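PDB 6CTZ: gentamicin resistance protein from Enterococcus gallinarum, which probably transfers a phosphate group from a guanine nucleotide to the 2''-hydroxyl of aminoglycoside antibiotics such as kanamycin, giving resistance to gentamicin. Local coordinates for residues Y184-L193 against F215-D226; K90-E98 against S194-L202. The protein carries 2 engineered substitutions. All blocks are in the same frame, centred on the assembly; numbering follows the deposited sequence.

Contact 1. Residues Y184-L193 against F215-D226; sequences YTPRLIHGDL and FGDAAISDPDYD. With KAN (kanamycin a), chain E.
Asp226 reaches across to the turn after strand 187-189 and grips two successive backbone N-H groups with one carboxylate: OD2 takes His190 N and OD1 takes Gly191 N, each at 2.9 Å through the syn lone pair. Aspartate suits the place because its two oxygens match the amide spacing; OD1 also accepts from a water bound by Leu193 N. Gly191, at a positive phi that glycine readily adopts, packs closely on the Asp217 carbonyl. Beyond it, the like-charged Asp192 and Asp217 bring their OD2 atoms within 3.5 Å, carboxylates almost perpendicular. Kanamycin N4 bonds Asp217 OD2, while N3 and O13 bond Asp192 OD1 and OD2; the amines, probably protonated, would offset those charges. This is the His-Gly-Asp catalytic loop of the kinase-like APH fold, facing the segment after metal-binding Asp214; Asp192 is probably catalytic.

Further out, His190 has CG anti to its backbone N (chi1 177°), which sends its CD2 edge onto the face of Phe215 in a T-shaped pair (centroids 4.6 Å apart). ND1 accepts Asp192 N and NE2 is hydrogen-bonded to Ile213 O, fixing the ring's rotation. Antiparallel pairing of Arg187 with Ser221 and Ile189 with Ala219 sets the register, and Asp222, salt-bridged to Lys257, sets CB 3.6 Å over the centre of the Tyr184 ring. Leu188, Phe215 and Ala218 pack on helix 46-62, Ile220 on helix 128-133, and His190, Leu193 and Asp226 on helix 106-125.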
loop_
_atom_site.group_PDB
_atom_site.type_symbol
_atom_site.label_atom_id
_atom_site.label_comp_id
_atom_site.label_asym_id
_atom_site.label_seq_id
_atom_site.Cartn_x
_atom_site.Cartn_y
_atom_site.Cartn_z
ATOM N N TYR A 184 -4.781 -10.485 17.068
ATOM C CA TYR A 184 -5.781 -10.022 16.118
ATOM C C TYR A 184 -6.386 -11.225 15.409
ATOM O O TYR A 184 -5.825 -12.324 15.423
ATOM C CB TYR A 184 -5.182 -9.031 15.105
ATOM C CG TYR A 184 -4.040 -9.593 14.275
ATOM C CD1 TYR A 184 -4.289 -10.256 13.079
ATOM C CD2 TYR A 184 -2.717 -9.466 14.690
ATOM C CE1 TYR A 184 -3.255 -10.773 12.317
ATOM C CE2 TYR A 184 -1.674 -9.980 13.933
ATOM C CZ TYR A 184 -1.950 -10.632 12.748
ATOM O OH TYR A 184 -0.925 -11.155 11.982
ATOM N N THR A 185 -7.544 -11.005 14.791
ATOM C CA THR A 185 -8.098 -11.984 13.860
ATOM C C THR A 185 -7.629 -11.627 12.458
ATOM O O THR A 185 -7.901 -10.513 11.995
ATOM C CB THR A 185 -9.619 -11.996 13.914
ATOM O OG1 THR A 185 -10.045 -12.314 15.244
ATOM C CG2 THR A 185 -10.180 -13.045 12.955
ATOM N N PRO A 186 -6.897 -12.500 11.774
ATOM C CA PRO A 186 -6.364 -12.140 10.456
ATOM C C PRO A 186 -7.467 -11.973 9.416
ATOM O O PRO A 186 -8.523 -12.615 9.468
ATOM C CB PRO A 186 -5.454 -13.325 10.109
ATOM C CG PRO A 186 -5.179 -14.016 11.406
ATOM C CD PRO A 186 -6.398 -13.807 12.241
ATOM N N ARG A 187 -7.215 -11.076 8.466
ATOM C CA ARG A 187 -8.138 -10.804 7.375
ATOM C C ARG A 187 -7.320 -10.516 6.129
ATOM O O ARG A 187 -6.134 -10.190 6.214
ATOM C CB ARG A 187 -8.944 -9.522 7.636
ATOM C CG ARG A 187 -9.664 -9.456 8.955
ATOM C CD ARG A 187 -10.874 -10.348 8.962
ATOM N NE ARG A 187 -11.562 -10.241 10.242
ATOM C CZ ARG A 187 -12.555 -11.033 10.627
ATOM N NH1 ARG A 187 -12.988 -11.987 9.817
ATOM N NH2 ARG A 187 -13.113 -10.869 11.822
ATOM N N LEU A 188 -7.964 -10.612 4.967
ATOM C CA LEU A 188 -7.359 -10.043 3.762
ATOM C C LEU A 188 -7.204 -8.537 3.933
ATOM O O LEU A 188 -8.169 -7.850 4.275
ATOM C CB LEU A 188 -8.239 -10.309 2.547
ATOM C CG LEU A 188 -7.723 -9.687 1.235
ATOM C CD1 LEU A 188 -6.381 -10.276 0.825
ATOM C CD2 LEU A 188 -8.748 -9.853 0.127
ATOM N N ILE A 189 -5.986 -8.029 3.713
ATOM C CA ILE A 189 -5.726 -6.591 3.695
ATOM C C ILE A 189 -5.140 -6.200 2.345
ATOM O O ILE A 189 -4.513 -7.010 1.652
ATOM C CB ILE A 189 -4.797 -6.123 4.842
ATOM C CG1 ILE A 189 -3.372 -6.667 4.698
ATOM C CG2 ILE A 189 -5.375 -6.520 6.192
ATOM C CD1 ILE A 189 -2.379 -5.985 5.624
ATOM N N HIS A 190 -5.337 -4.927 1.978
ATOM C CA HIS A 190 -4.695 -4.393 0.779
ATOM C C HIS A 190 -3.181 -4.328 0.967
ATOM O O HIS A 190 -2.415 -4.703 0.068
ATOM C CB HIS A 190 -5.282 -3.017 0.471
ATOM C CG HIS A 190 -4.655 -2.321 -0.698
ATOM N ND1 HIS A 190 -3.447 -1.667 -0.617
ATOM C CD2 HIS A 190 -5.099 -2.144 -1.968
ATOM C CE1 HIS A 190 -3.165 -1.122 -1.790
ATOM N NE2 HIS A 190 -4.150 -1.398 -2.629
ATOM N N GLY A 191 -2.734 -3.885 2.146
ATOM C CA GLY A 191 -1.337 -3.924 2.504
ATOM C C GLY A 191 -0.515 -2.713 2.126
ATOM O O GLY A 191 0.610 -2.581 2.620
ATOM N N ASP A 192 -1.024 -1.831 1.276
ATOM C CA ASP A 192 -0.286 -0.635 0.886
ATOM C C ASP A 192 -1.295 0.471 0.577
ATOM O O ASP A 192 -1.293 1.076 -0.498
ATOM C CB ASP A 192 0.635 -0.949 -0.295
ATOM C CG ASP A 192 1.755 0.056 -0.466
ATOM O OD1 ASP A 192 2.164 0.713 0.519
ATOM O OD2 ASP A 192 2.254 0.170 -1.605
ATOM N N LEU A 193 -2.200 0.728 1.527
ATOM C CA LEU A 193 -3.416 1.492 1.242
ATOM C C LEU A 193 -3.175 2.985 1.482
ATOM O O LEU A 193 -3.666 3.593 2.429
ATOM C CB LEU A 193 -4.582 0.944 2.054
ATOM C CG LEU A 193 -5.971 1.432 1.647
ATOM C CD1 LEU A 193 -6.323 0.972 0.235
ATOM C CD2 LEU A 193 -7.013 0.911 2.617
ATOM N N PHE A 215 -2.375 -3.862 -5.605
ATOM C CA PHE A 215 -2.633 -4.859 -4.577
ATOM C C PHE A 215 -1.433 -5.767 -4.328
ATOM O O PHE A 215 -1.598 -6.854 -3.767
ATOM C CB PHE A 215 -3.873 -5.687 -4.943
ATOM C CG PHE A 215 -5.180 -4.941 -4.797
ATOM C CD1 PHE A 215 -5.529 -3.916 -5.677
ATOM C CD2 PHE A 215 -6.073 -5.287 -3.796
ATOM C CE1 PHE A 215 -6.749 -3.246 -5.550
ATOM C CE2 PHE A 215 -7.284 -4.625 -3.659
ATOM C CZ PHE A 215 -7.623 -3.596 -4.539
ATOM N N GLY A 216 -0.227 -5.333 -4.704
ATOM C CA GLY A 216 0.941 -6.186 -4.595
ATOM C C GLY A 216 1.320 -6.571 -3.179
ATOM O O GLY A 216 1.988 -7.594 -2.985
ATOM N N ASP A 217 0.908 -5.786 -2.186
ATOM C CA ASP A 217 1.172 -6.100 -0.791
ATOM C C ASP A 217 0.018 -6.837 -0.126
ATOM O O ASP A 217 0.013 -6.979 1.097
ATOM C CB ASP A 217 1.541 -4.832 -0.014
ATOM C CG ASP A 217 2.923 -4.331 -0.358
ATOM O OD1 ASP A 217 3.902 -5.101 -0.206
ATOM O OD2 ASP A 217 3.042 -3.168 -0.778
ATOM N N ALA A 218 -0.955 -7.319 -0.893
ATOM C CA ALA A 218 -2.086 -8.014 -0.292
ATOM C C ALA A 218 -1.604 -9.186 0.554
ATOM O O ALA A 218 -0.696 -9.931 0.171
ATOM C CB ALA A 218 -3.058 -8.505 -1.365
ATOM N N ALA A 219 -2.210 -9.335 1.728
ATOM C CA ALA A 219 -1.749 -10.325 2.691
ATOM C C ALA A 219 -2.922 -10.720 3.572
ATOM O O ALA A 219 -3.919 -10.002 3.663
ATOM C CB ALA A 219 -0.605 -9.776 3.550
ATOM N N ILE A 220 -2.806 -11.882 4.207
ATOM C CA ILE A 220 -3.690 -12.239 5.311
ATOM C C ILE A 220 -2.966 -11.778 6.569
ATOM O O ILE A 220 -1.934 -12.348 6.943
ATOM C CB ILE A 220 -3.977 -13.746 5.355
ATOM C CG1 ILE A 220 -4.565 -14.224 4.019
ATOM C CG2 ILE A 220 -4.896 -14.058 6.534
ATOM C CD1 ILE A 220 -5.764 -13.439 3.564
ATOM N N SER A 221 -3.456 -10.706 7.182
ATOM C CA SER A 221 -2.701 -10.081 8.262
ATOM C C SER A 221 -3.656 -9.284 9.146
ATOM O O SER A 221 -4.873 -9.499 9.124
ATOM C CB SER A 221 -1.574 -9.211 7.679
ATOM O OG SER A 221 -0.638 -8.849 8.677
ATOM N N ASP A 222 -3.103 -8.368 9.918
ATOM C CA ASP A 222 -3.897 -7.593 10.857
ATOM C C ASP A 222 -4.668 -6.523 10.094
ATOM O O ASP A 222 -4.043 -5.660 9.466
ATOM C CB ASP A 222 -2.955 -6.938 11.857
ATOM C CG ASP A 222 -3.677 -6.239 12.989
ATOM O OD1 ASP A 222 -4.882 -5.909 12.863
ATOM O OD2 ASP A 222 -3.014 -6.004 14.016
ATOM N N PRO A 223 -6.007 -6.533 10.124
ATOM C CA PRO A 223 -6.757 -5.501 9.387
ATOM C C PRO A 223 -6.420 -4.086 9.816
ATOM O O PRO A 223 -6.560 -3.149 9.018
ATOM C CB PRO A 223 -8.223 -5.865 9.660
ATOM C CG PRO A 223 -8.178 -6.652 10.958
ATOM C CD PRO A 223 -6.903 -7.438 10.868
ATOM N N ASP A 224 -5.967 -3.888 11.055
ATOM C CA ASP A 224 -5.588 -2.541 11.474
ATOM C C ASP A 224 -4.397 -2.001 10.696
ATOM O O ASP A 224 -4.174 -0.781 10.691
ATOM C CB ASP A 224 -5.293 -2.522 12.971
ATOM C CG ASP A 224 -6.521 -2.802 13.813
ATOM O OD1 ASP A 224 -7.648 -2.568 13.327
ATOM O OD2 ASP A 224 -6.363 -3.235 14.974
ATOM N N TYR A 225 -3.610 -2.871 10.053
ATOM C CA TYR A 225 -2.494 -2.368 9.259
ATOM C C TYR A 225 -2.968 -1.495 8.099
ATOM O O TYR A 225 -2.237 -0.596 7.664
ATOM C CB TYR A 225 -1.595 -3.502 8.743
ATOM C CG TYR A 225 -0.334 -2.925 8.167
ATOM C CD1 TYR A 225 0.709 -2.545 9.003
ATOM C CD2 TYR A 225 -0.204 -2.689 6.794
ATOM C CE1 TYR A 225 1.861 -1.970 8.499
ATOM C CE2 TYR A 225 0.948 -2.109 6.278
ATOM C CZ TYR A 225 1.979 -1.759 7.138
ATOM O OH TYR A 225 3.123 -1.176 6.648
ATOM N N ASP A 226 -4.186 -1.720 7.596
ATOM C CA ASP A 226 -4.647 -0.907 6.473
ATOM C C ASP A 226 -4.971 0.522 6.873
ATOM O O ASP A 226 -5.355 1.314 6.008
ATOM C CB ASP A 226 -5.821 -1.566 5.742
ATOM C CG ASP A 226 -5.379 -2.459 4.582
ATOM O OD1 ASP A 226 -4.178 -2.467 4.208
ATOM O OD2 ASP A 226 -6.264 -3.139 4.021
HETATM C C1 KAN E . 7.448 7.000 2.786
HETATM C C2 KAN E . 7.842 7.542 4.160
HETATM C C3 KAN E . 7.242 8.920 4.350
HETATM C C4 KAN E . 7.770 9.804 3.232
HETATM C C5 KAN E . 7.409 9.232 1.863
HETATM C C6 KAN E . 8.007 10.061 0.730
HETATM C C7 KAN E . 3.441 4.110 0.867
HETATM C C8 KAN E . 4.928 3.861 0.628
HETATM C C9 KAN E . 5.761 4.618 1.667
HETATM C C10 KAN E . 5.445 6.114 1.669
HETATM C C11 KAN E . 3.942 6.342 1.844
HETATM C C12 KAN E . 3.137 5.601 0.783
HETATM C C13 KAN E . 6.264 1.902 0.100
HETATM C C14 KAN E . 5.962 0.523 -0.464
HETATM C C15 KAN E . 5.537 -0.396 0.686
HETATM C C16 KAN E . 6.625 -0.416 1.753
HETATM C C17 KAN E . 6.943 1.001 2.189
HETATM C C18 KAN E . 8.118 0.985 3.155
HETATM N N1 KAN E . 7.666 9.424 -0.528
HETATM N N2 KAN E . 3.612 7.763 1.789
HETATM N N3 KAN E . 2.657 3.363 -0.114
HETATM N N4 KAN E . 5.263 -1.756 0.239
HETATM O O5 KAN E . 7.815 7.867 1.709
HETATM O O6 KAN E . 7.352 6.652 5.167
HETATM O O7 KAN E . 7.614 9.467 5.620
HETATM O O8 KAN E . 7.205 11.109 3.369
HETATM O O9 KAN E . 6.037 6.766 2.795
HETATM O O10 KAN E . 7.156 4.455 1.359
HETATM O O11 KAN E . 5.105 2.441 0.735
HETATM O O12 KAN E . 7.307 1.783 1.064
HETATM O O13 KAN E . 4.949 0.662 -1.463
HETATM O O14 KAN E . 6.215 -1.152 2.918
HETATM O O15 KAN E . 8.407 2.325 3.566
HETATM O O HOH W 1 -1.849 -13.085 9.977
HETATM O O HOH W 2 -0.853 -3.609 -1.974
HETATM O O HOH W 3 -2.018 -0.663 4.089
HETATM O O HOH W 4 -3.342 2.762 4.983
#

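Contact 2. Residues K90-E98 against S194-L202; sequences KVQGQILGE and SPDHFLTNL. With MG (magnesium ion), chain C; GDP (guanosine-5'-diphosphate), chain B; KAN (kanamycin a), chain E.
Leu96 brings CD2 to the edge of the Phe198 ring, near its plane, while Pro195 CA lies 3.5 Å over the centre of one face, with Ser194 C toward the rim. The His197 ring carries Asp196 OD1 3.6 Å over its centre and has a magnesium-bound water at its edge, in plane. Pairing the strands, Gln94 and Thr200 exchange backbone hydrogen bonds, and Leu96 N meets Phe198 O almost straight on. Gly97, at a positive phi that suits glycine, donates its N to Pro195 O at 2.9 Å from well above the carbonyl plane. Thr200 OG1, placed between backbone N and carbonyl carbon (chi1 63°), comes within 3.0 Å of Gln94 O. Gly93, also at positive phi, packs its CA closely against Thr200 O.

On the nucleotide side, Leu199 CD1 lies beside Ile95 CG1 at 3.7 Å, the two side chains pointing the same way, and Leu199 CG meets Val91 CG1. Ile95, in one of its two conformers, extends CD1 to 3.3 Å from the ribose O2' of GDP, so that with Leu199 it forms an apolar wall of the pocket. Val91 N donates to O6 of GDP at 2.9 Å, and GDP N1 returns a weak bond to Val91 O.

The pattern matches a guanine edge, which presents an acceptor at O6 beside a donor at N1. At the phosphate end, His197 NE2 binds magnesium at 2.2 Å together with two phosphate oxygens, two waters and Asp214. Lending that lone pair to the metal suggests a neutral ring protonated at ND1, consistent with its hydrogen bond to Asp192 O.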
loop_
_atom_site.group_PDB
_atom_site.type_symbol
_atom_site.label_atom_id
_atom_site.label_comp_id
_atom_site.label_asym_id
_atom_site.label_seq_id
_atom_site.Cartn_x
_atom_site.Cartn_y
_atom_site.Cartn_z
ATOM N N LYS A 90 -6.861 1.494 -18.104
ATOM C CA LYS A 90 -6.545 2.442 -17.053
ATOM C C LYS A 90 -7.715 2.566 -16.083
ATOM O O LYS A 90 -8.877 2.688 -16.486
ATOM C CB LYS A 90 -6.226 3.793 -17.689
ATOM C CG LYS A 90 -5.644 4.790 -16.721
ATOM C CD LYS A 90 -5.258 6.082 -17.417
ATOM C CE LYS A 90 -6.473 6.851 -17.886
ATOM N NZ LYS A 90 -6.109 8.234 -18.312
ATOM N N VAL A 91 -7.409 2.486 -14.794
ATOM C CA VAL A 91 -8.433 2.747 -13.798
ATOM C C VAL A 91 -8.645 4.256 -13.802
ATOM O O VAL A 91 -7.704 5.030 -13.600
ATOM C CB VAL A 91 -8.010 2.199 -12.426
ATOM C CG1 VAL A 91 -9.071 2.481 -11.366
ATOM C CG2 VAL A 91 -7.755 0.692 -12.522
ATOM N N GLN A 92 -9.855 4.678 -14.111
ATOM C CA GLN A 92 -10.028 6.073 -14.469
ATOM C C GLN A 92 -10.104 6.940 -13.227
ATOM O O GLN A 92 -10.401 6.475 -12.121
ATOM C CB GLN A 92 -11.269 6.271 -15.337
ATOM C CG GLN A 92 -11.173 5.625 -16.718
ATOM C CD GLN A 92 -10.205 6.337 -17.654
ATOM O OE1 GLN A 92 -9.950 7.538 -17.518
ATOM N NE2 GLN A 92 -9.667 5.596 -18.616
ATOM N N GLY A 93 -9.803 8.211 -13.422
ATOM C CA GLY A 93 -9.883 9.187 -12.364
ATOM C C GLY A 93 -8.558 9.880 -12.136
ATOM O O GLY A 93 -7.562 9.642 -12.817
ATOM N N GLN A 94 -8.577 10.764 -11.159
ATOM C CA GLN A 94 -7.399 11.499 -10.739
ATOM C C GLN A 94 -6.861 10.794 -9.505
ATOM O O GLN A 94 -7.617 10.535 -8.567
ATOM C CB GLN A 94 -7.801 12.938 -10.399
ATOM C CG GLN A 94 -6.824 13.709 -9.515
ATOM C CD GLN A 94 -5.619 14.237 -10.273
ATOM O OE1 GLN A 94 -5.755 14.873 -11.322
ATOM N NE2 GLN A 94 -4.427 13.976 -9.740
ATOM N N ILE A 95 -5.576 10.432 -9.530
ATOM C CA ILE A 95 -4.931 9.953 -8.314
ATOM C C ILE A 95 -4.988 11.060 -7.278
ATOM O O ILE A 95 -4.611 12.203 -7.553
ATOM C CB ILE A 95 -3.480 9.541 -8.598
ATOM C CG1 ILE A 95 -3.434 8.361 -9.569
ATOM C CG2 ILE A 95 -2.741 9.238 -7.298
ATOM C CD1 ILE A 95 -2.039 7.907 -9.889
ATOM N N LEU A 96 -5.470 10.733 -6.083
ATOM C CA LEU A 96 -5.585 11.747 -5.040
ATOM C C LEU A 96 -4.215 12.198 -4.535
ATOM O O LEU A 96 -3.945 13.402 -4.442
ATOM C CB LEU A 96 -6.445 11.216 -3.891
ATOM C CG LEU A 96 -6.695 12.208 -2.752
ATOM C CD1 LEU A 96 -7.474 13.403 -3.283
ATOM C CD2 LEU A 96 -7.445 11.535 -1.614
ATOM N N GLY A 97 -3.349 11.253 -4.169
ATOM C CA GLY A 97 -2.027 11.568 -3.647
ATOM C C GLY A 97 -2.037 12.085 -2.218
ATOM O O GLY A 97 -3.107 12.369 -1.680
ATOM N N GLU A 98 -0.872 12.144 -1.595
ATOM C CA GLU A 98 -0.805 12.865 -0.328
ATOM C C GLU A 98 -1.254 14.362 -0.195
ATOM O O GLU A 98 -1.958 14.753 0.661
ATOM C CB GLU A 98 0.523 12.681 0.381
ATOM C CG GLU A 98 1.688 12.072 -0.414
ATOM C CD GLU A 98 3.068 12.363 0.210
ATOM O OE1 GLU A 98 3.159 13.237 1.071
ATOM O OE2 GLU A 98 4.072 11.765 -0.183
ATOM N N SER A 194 -2.404 3.568 0.578
ATOM C CA SER A 194 -2.008 4.961 0.623
ATOM C C SER A 194 -2.690 5.733 -0.495
ATOM O O SER A 194 -3.096 5.149 -1.508
ATOM C CB SER A 194 -0.483 5.084 0.484
ATOM O OG SER A 194 0.024 4.237 -0.534
ATOM N N PRO A 195 -2.813 7.061 -0.356
ATOM C CA PRO A 195 -3.643 7.834 -1.296
ATOM C C PRO A 195 -3.035 7.991 -2.683
ATOM O O PRO A 195 -3.753 8.426 -3.599
ATOM C CB PRO A 195 -3.844 9.180 -0.578
ATOM C CG PRO A 195 -2.704 9.261 0.396
ATOM C CD PRO A 195 -2.502 7.843 0.858
ATOM N N ASP A 196 -1.765 7.617 -2.877
ATOM C CA ASP A 196 -1.216 7.492 -4.226
ATOM C C ASP A 196 -1.848 6.339 -5.003
ATOM O O ASP A 196 -1.570 6.181 -6.198
ATOM C CB ASP A 196 0.319 7.377 -4.199
ATOM C CG ASP A 196 0.805 6.099 -3.555
ATOM O OD1 ASP A 196 0.077 5.546 -2.721
ATOM O OD2 ASP A 196 1.915 5.631 -3.898
ATOM N N HIS A 197 -2.708 5.552 -4.355
ATOM C CA HIS A 197 -3.430 4.452 -4.973
ATOM C C HIS A 197 -4.928 4.699 -5.031
ATOM O O HIS A 197 -5.666 3.806 -5.448
ATOM C CB HIS A 197 -3.174 3.152 -4.207
ATOM C CG HIS A 197 -1.753 2.708 -4.237
ATOM N ND1 HIS A 197 -1.160 2.043 -3.185
ATOM C CD2 HIS A 197 -0.809 2.805 -5.202
ATOM C CE1 HIS A 197 0.088 1.750 -3.502
ATOM N NE2 HIS A 197 0.327 2.203 -4.721
ATOM N N PHE A 198 -5.400 5.877 -4.616
ATOM C CA PHE A 198 -6.827 6.192 -4.628
ATOM C C PHE A 198 -7.132 6.968 -5.899
ATOM O O PHE A 198 -6.579 8.052 -6.118
ATOM C CB PHE A 198 -7.252 7.065 -3.442
ATOM C CG PHE A 198 -6.965 6.491 -2.074
ATOM C CD1 PHE A 198 -6.549 5.180 -1.895
ATOM C CD2 PHE A 198 -7.142 7.290 -0.954
ATOM C CE1 PHE A 198 -6.281 4.693 -0.622
ATOM C CE2 PHE A 198 -6.871 6.810 0.322
ATOM C CZ PHE A 198 -6.448 5.508 0.482
ATOM N N LEU A 199 -8.011 6.426 -6.728
ATOM C CA LEU A 199 -8.478 7.126 -7.917
ATOM C C LEU A 199 -9.825 7.762 -7.610
ATOM O O LEU A 199 -10.702 7.115 -7.031
ATOM C CB LEU A 199 -8.607 6.160 -9.099
ATOM C CG LEU A 199 -7.337 5.752 -9.857
ATOM C CD1 LEU A 199 -6.732 6.943 -10.625
ATOM C CD2 LEU A 199 -6.333 5.036 -8.954
ATOM N N THR A 200 -9.987 9.029 -7.994
ATOM C CA THR A 200 -11.170 9.789 -7.620
ATOM C C THR A 200 -11.811 10.443 -8.832
ATOM O O THR A 200 -11.161 10.729 -9.844
ATOM C CB THR A 200 -10.851 10.908 -6.604
ATOM O OG1 THR A 200 -9.961 11.863 -7.205
ATOM C CG2 THR A 200 -10.213 10.345 -5.338
ATOM N N ASN A 201 -13.106 10.704 -8.695
ATOM C CA ASN A 201 -13.814 11.638 -9.562
ATOM C C ASN A 201 -14.512 12.614 -8.627
ATOM O O ASN A 201 -15.659 12.397 -8.223
ATOM C CB ASN A 201 -14.797 10.944 -10.494
ATOM C CG ASN A 201 -15.566 11.937 -11.325
ATOM O OD1 ASN A 201 -15.244 13.125 -11.323
ATOM N ND2 ASN A 201 -16.573 11.471 -12.040
ATOM N N LEU A 202 -13.813 13.700 -8.293
ATOM C CA LEU A 202 -14.370 14.682 -7.379
ATOM C C LEU A 202 -15.550 15.444 -7.978
ATOM O O LEU A 202 -16.219 16.179 -7.248
ATOM C CB LEU A 202 -13.259 15.613 -6.880
ATOM C CG LEU A 202 -12.193 14.883 -6.043
ATOM C CD1 LEU A 202 -11.019 15.779 -5.688
ATOM C CD2 LEU A 202 -12.804 14.323 -4.776
HETATM MG MG MG C . 2.180 1.494 -5.651
HETATM P PB GDP B . 4.282 -0.298 -7.287
HETATM O O1B GDP B . 3.773 -1.666 -6.904
HETATM O O2B GDP B . 3.980 0.743 -6.228
HETATM O O3B GDP B . 5.729 -0.331 -7.722
HETATM O O3A GDP B . 3.462 0.093 -8.626
HETATM P PA GDP B . 1.923 0.577 -8.772
HETATM O O1A GDP B . 1.026 -0.587 -9.073
HETATM O O2A GDP B . 1.515 1.395 -7.559
HETATM O "O5'" GDP B . 2.021 1.473 -10.123
HETATM C "C5'" GDP B . 2.957 2.541 -10.172
HETATM C "C4'" GDP B . 2.213 3.835 -10.405
HETATM O "O4'" GDP B . 1.635 3.804 -11.710
HETATM C "C3'" GDP B . 1.037 4.078 -9.475
HETATM O "O3'" GDP B . 1.434 4.588 -8.197
HETATM C "C2'" GDP B . 0.272 5.106 -10.270
HETATM O "O2'" GDP B . 0.911 6.384 -10.184
HETATM C "C1'" GDP B . 0.462 4.607 -11.693
HETATM N N9 GDP B . -0.673 3.746 -12.083
HETATM C C8 GDP B . -0.724 2.395 -12.103
HETATM N N7 GDP B . -1.949 1.994 -12.530
HETATM C C5 GDP B . -2.676 3.099 -12.786
HETATM C C6 GDP B . -4.037 3.405 -13.245
HETATM O O6 GDP B . -4.834 2.491 -13.529
HETATM N N1 GDP B . -4.364 4.700 -13.365
HETATM C C2 GDP B . -3.521 5.716 -13.071
HETATM N N2 GDP B . -3.935 6.987 -13.236
HETATM N N3 GDP B . -2.259 5.512 -12.634
HETATM C C4 GDP B . -1.819 4.244 -12.494
HETATM C C1 KAN E . 7.448 7.000 2.786
HETATM C C2 KAN E . 7.842 7.542 4.160
HETATM C C3 KAN E . 7.242 8.920 4.350
HETATM C C4 KAN E . 7.770 9.804 3.232
HETATM C C5 KAN E . 7.409 9.232 1.863
HETATM C C6 KAN E . 8.007 10.061 0.730
HETATM C C7 KAN E . 3.441 4.110 0.867
HETATM C C8 KAN E . 4.928 3.861 0.628
HETATM C C9 KAN E . 5.761 4.618 1.667
HETATM C C10 KAN E . 5.445 6.114 1.669
HETATM C C11 KAN E . 3.942 6.342 1.844
HETATM C C12 KAN E . 3.137 5.601 0.783
HETATM C C13 KAN E . 6.264 1.902 0.100
HETATM C C14 KAN E . 5.962 0.523 -0.464
HETATM C C15 KAN E . 5.537 -0.396 0.686
HETATM C C16 KAN E . 6.625 -0.416 1.753
HETATM C C17 KAN E . 6.943 1.001 2.189
HETATM C C18 KAN E . 8.118 0.985 3.155
HETATM N N1 KAN E . 7.666 9.424 -0.528
HETATM N N2 KAN E . 3.612 7.763 1.789
HETATM N N3 KAN E . 2.657 3.363 -0.114
HETATM N N4 KAN E . 5.263 -1.756 0.239
HETATM O O5 KAN E . 7.815 7.867 1.709
HETATM O O6 KAN E . 7.352 6.652 5.167
HETATM O O7 KAN E . 7.614 9.467 5.620
HETATM O O8 KAN E . 7.205 11.109 3.369
HETATM O O9 KAN E . 6.037 6.766 2.795
HETATM O O10 KAN E . 7.156 4.455 1.359
HETATM O O11 KAN E . 5.105 2.441 0.735
HETATM O O12 KAN E . 7.307 1.783 1.064
HETATM O O13 KAN E . 4.949 0.662 -1.463
HETATM O O14 KAN E . 6.215 -1.152 2.918
HETATM O O15 KAN E . 8.407 2.325 3.566
HETATM O O HOH W 5 2.693 3.473 -5.848
HETATM O O HOH W 6 3.042 1.532 -3.734
#

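The contacts interleave along the chain: 90-98, then 184-193 running directly into 194-202, then 215-226. Their centres lie 20 Å apart, yet they touch where 184-193 runs into 194-202, Leu193 CD1 packing on Phe198 CE1 at 3.8 Å. Contact 2 builds two strands of a three-stranded antiparallel sheet completed by 209-212, whose chain leads on into 215-226, and it also holds the linker leaving the five-stranded nucleotide-binding sheet. Contact 1 lies deeper, on the antibiotic side. In this kinase-like fold, 184-202 lines the cleft, so that residues of one continuous run meet both the magnesium-bound GDP and kanamycin.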